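Local coordinates for protein endo-beta-1,2-glucanase (Talaromyces funiculosus, PDB 6IMV) that hydrolyses internal linkages of beta-1,2-glucans as an endo-beta-1,2-glucanase, at residues L128-T133 and G139-F144. Residues are numbered along the deposited sequence; the frame is centred on the assembly and turned at random.
Sequences LRFNET and GFLPWF. With NAG (2-acetamido-2-deoxy-beta-D-glucopyranose), chain F; BGC (beta-D-glucopyranose), chain D.
Gly139 meets Asn131 through a water molecule: the water donates to Asn131 OD1 at 2.8 Å and accepts the backbone N-H of Gly139, its oxygen 3.1 Å from Gly139 N. Glycine suits the spot because, at its positive phi of 93°, a beta carbon would press on the preceding carbonyl oxygen. The amide it faces is an N-glycosylation site, with Asn131 in the sequon Asn-Glu-Thr; ND2 carries the N-acetylglucosamine at C1, while OD1, the amide's acceptor, takes the water. Phe140 sets its CB away from the helix and presents its backbone instead, its O lying 3.8 Å from Phe130 CE2 at the edge of that ring, near its plane. Leu141 then brings a methyl to the same ring, CD2 to Phe130 CD2 3.8 Å. Pro142 packs closer, approaching the ring obliquely with CG and CD, the latter 3.5 Å from Phe130 CZ; as proline it has no backbone N-H to bury in this apolar spot. Phe130 reaches all three because its CG stands anti to the backbone N (chi1 180°), which carries the ring out from the helix toward the loop. Trp143 does not touch the helix segment and belongs to the glucose pocket: its NE1 donates an almost straight hydrogen bond to O4 of a bound glucose, 3.0 Å and 176°, with the sugar at the indole edge. The helix 112-133 is thus packed against the loop that leads to Trp143. Helices 163-182 and 186-210 cover Phe140, Leu169 of the former touches Leu141, and Phe144 enters strand 144-145, paired antiparallel with strand 71-78.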
loop_
_atom_site.group_PDB
_atom_site.type_symbol
_atom_site.label_atom_id
_atom_site.label_comp_id
_atom_site.label_asym_id
_atom_site.label_seq_id
_atom_site.Cartn_x
_atom_site.Cartn_y
_atom_site.Cartn_z
ATOM N N LEU A 128 9.797 -15.751 -12.711
ATOM C CA LEU A 128 9.686 -17.030 -13.413
ATOM C C LEU A 128 10.777 -18.011 -12.939
ATOM O O LEU A 128 10.496 -19.202 -12.805
ATOM C CB LEU A 128 9.752 -16.796 -14.929
ATOM C CG LEU A 128 8.564 -16.056 -15.555
ATOM C CD1 LEU A 128 8.621 -16.102 -17.074
ATOM C CD2 LEU A 128 7.222 -16.601 -15.090
ATOM N N ARG A 129 11.993 -17.520 -12.669
ATOM C CA ARG A 129 13.076 -18.335 -12.083
ATOM C C ARG A 129 12.658 -18.824 -10.688
ATOM O O ARG A 129 12.935 -19.964 -10.305
ATOM C CB ARG A 129 14.392 -17.552 -11.993
ATOM C CG ARG A 129 15.050 -17.242 -13.331
ATOM C CD ARG A 129 16.501 -16.784 -13.177
ATOM N NE ARG A 129 16.688 -15.663 -12.254
ATOM C CZ ARG A 129 16.513 -14.375 -12.563
ATOM N NH1 ARG A 129 16.132 -14.024 -13.783
ATOM N NH2 ARG A 129 16.739 -13.439 -11.653
ATOM N N PHE A 130 11.991 -17.955 -9.923
ATOM C CA PHE A 130 11.502 -18.313 -8.593
ATOM C C PHE A 130 10.455 -19.428 -8.690
ATOM O O PHE A 130 10.468 -20.372 -7.899
ATOM C CB PHE A 130 10.900 -17.105 -7.872
ATOM C CG PHE A 130 10.383 -17.441 -6.497
ATOM C CD1 PHE A 130 11.258 -17.620 -5.440
ATOM C CD2 PHE A 130 9.024 -17.612 -6.271
ATOM C CE1 PHE A 130 10.783 -17.950 -4.176
ATOM C CE2 PHE A 130 8.550 -17.941 -5.008
ATOM C CZ PHE A 130 9.431 -18.104 -3.963
ATOM N N ASN A 131 9.518 -19.286 -9.630
ATOM C CA ASN A 131 8.466 -20.268 -9.831
ATOM C C ASN A 131 9.069 -21.639 -10.178
ATOM O O ASN A 131 8.609 -22.672 -9.695
ATOM C CB ASN A 131 7.488 -19.810 -10.910
ATOM C CG ASN A 131 6.434 -20.844 -11.228
ATOM O OD1 ASN A 131 5.711 -21.296 -10.341
ATOM N ND2 ASN A 131 6.349 -21.203 -12.495
ATOM N N GLU A 132 10.091 -21.629 -11.034
ATOM C CA GLU A 132 10.783 -22.827 -11.493
ATOM C C GLU A 132 11.442 -23.558 -10.320
ATOM O O GLU A 132 11.342 -24.760 -10.227
ATOM C CB GLU A 132 11.846 -22.443 -12.517
ATOM C CG GLU A 132 12.466 -23.632 -13.208
ATOM C CD GLU A 132 13.398 -23.218 -14.331
ATOM O OE1 GLU A 132 13.616 -24.046 -15.242
ATOM O OE2 GLU A 132 13.901 -22.060 -14.290
ATOM N N THR A 133 12.137 -22.814 -9.455
ATOM C CA THR A 133 12.869 -23.377 -8.317
ATOM C C THR A 133 11.899 -23.747 -7.182
ATOM O O THR A 133 12.122 -24.739 -6.482
ATOM C CB THR A 133 13.939 -22.399 -7.812
ATOM O OG1 THR A 133 14.791 -22.093 -8.912
ATOM C CG2 THR A 133 14.758 -22.948 -6.664
ATOM N N GLY A 139 2.933 -19.897 -8.160
ATOM C CA GLY A 139 3.068 -18.627 -8.879
ATOM C C GLY A 139 2.875 -17.398 -7.995
ATOM O O GLY A 139 2.980 -16.262 -8.475
ATOM N N PHE A 140 2.611 -17.625 -6.706
ATOM C CA PHE A 140 2.509 -16.595 -5.693
ATOM C C PHE A 140 3.882 -16.390 -5.053
ATOM O O PHE A 140 4.783 -17.219 -5.232
ATOM C CB PHE A 140 1.479 -17.004 -4.635
ATOM C CG PHE A 140 0.083 -17.175 -5.173
ATOM C CD1 PHE A 140 -0.723 -16.072 -5.407
ATOM C CD2 PHE A 140 -0.428 -18.433 -5.452
ATOM C CE1 PHE A 140 -2.012 -16.223 -5.889
ATOM C CE2 PHE A 140 -1.716 -18.581 -5.938
ATOM C CZ PHE A 140 -2.508 -17.477 -6.155
ATOM N N LEU A 141 4.025 -15.293 -4.305
ATOM C CA LEU A 141 5.289 -14.955 -3.661
ATOM C C LEU A 141 5.123 -14.960 -2.144
ATOM O O LEU A 141 4.212 -14.330 -1.605
ATOM C CB LEU A 141 5.757 -13.571 -4.120
ATOM C CG LEU A 141 6.021 -13.400 -5.613
ATOM C CD1 LEU A 141 6.423 -11.964 -5.907
ATOM C CD2 LEU A 141 7.086 -14.369 -6.106
ATOM N N PRO A 142 6.053 -15.605 -1.409
ATOM C CA PRO A 142 6.155 -15.447 0.036
ATOM C C PRO A 142 6.900 -14.134 0.310
ATOM O O PRO A 142 7.223 -13.432 -0.625
ATOM C CB PRO A 142 7.013 -16.652 0.425
ATOM C CG PRO A 142 7.984 -16.757 -0.721
ATOM C CD PRO A 142 7.155 -16.418 -1.945
ATOM N N TRP A 143 7.183 -13.830 1.573
ATOM C CA TRP A 143 8.263 -12.884 1.885
ATOM C C TRP A 143 9.574 -13.498 1.382
ATOM O O TRP A 143 9.812 -14.688 1.581
ATOM C CB TRP A 143 8.320 -12.574 3.381
ATOM C CG TRP A 143 7.220 -11.679 3.855
ATOM C CD1 TRP A 143 5.903 -12.002 3.996
ATOM C CD2 TRP A 143 7.341 -10.305 4.265
ATOM N NE1 TRP A 143 5.200 -10.927 4.468
ATOM C CE2 TRP A 143 6.052 -9.870 4.635
ATOM C CE3 TRP A 143 8.408 -9.403 4.359
ATOM C CZ2 TRP A 143 5.802 -8.572 5.074
ATOM C CZ3 TRP A 143 8.160 -8.119 4.797
ATOM C CH2 TRP A 143 6.872 -7.712 5.149
ATOM N N PHE A 144 10.385 -12.694 0.698
ATOM C CA PHE A 144 11.538 -13.188 -0.048
ATOM C C PHE A 144 12.763 -12.307 0.214
ATOM O O PHE A 144 12.643 -11.139 0.570
ATOM C CB PHE A 144 11.243 -13.234 -1.551
ATOM C CG PHE A 144 10.711 -11.951 -2.140
ATOM C CD1 PHE A 144 11.562 -10.898 -2.453
ATOM C CD2 PHE A 144 9.359 -11.802 -2.399
ATOM C CE1 PHE A 144 11.063 -9.721 -2.990
ATOM C CE2 PHE A 144 8.863 -10.632 -2.955
ATOM C CZ PHE A 144 9.716 -9.590 -3.250
HETATM C C1 NAG F . 5.406 -22.179 -12.938
HETATM C C2 NAG F . 4.989 -21.927 -14.368
HETATM C C3 NAG F . 4.053 -23.037 -14.824
HETATM C C4 NAG F . 4.685 -24.406 -14.615
HETATM C C5 NAG F . 5.125 -24.502 -13.169
HETATM C C6 NAG F . 5.777 -25.835 -12.812
HETATM C C7 NAG F . 4.608 -19.696 -15.296
HETATM C C8 NAG F . 3.771 -18.458 -15.174
HETATM N N2 NAG F . 4.328 -20.650 -14.434
HETATM O O3 NAG F . 3.736 -22.825 -16.188
HETATM O O4 NAG F . 3.733 -25.443 -14.893
HETATM O O5 NAG F . 6.044 -23.444 -12.928
HETATM O O6 NAG F . 7.177 -25.708 -13.085
HETATM O O7 NAG F . 5.461 -19.799 -16.150
HETATM C C2 BGC D . 0.624 -8.094 6.601
HETATM C C3 BGC D . 1.314 -8.881 5.492
HETATM C C4 BGC D . 1.735 -10.252 6.007
HETATM C C5 BGC D . 0.499 -10.960 6.561
HETATM C C6 BGC D . 0.746 -12.334 7.144
HETATM C C1 BGC D . -0.524 -8.909 7.172
HETATM O O2 BGC D . 0.060 -6.899 6.077
HETATM O O3 BGC D . 2.463 -8.194 5.007
HETATM O O4 BGC D . 2.288 -11.005 4.938
HETATM O O5 BGC D . -0.079 -10.183 7.601
HETATM O O6 BGC D . 1.679 -12.225 8.195
HETATM O O HOH W 1 5.842 -20.916 -7.586
#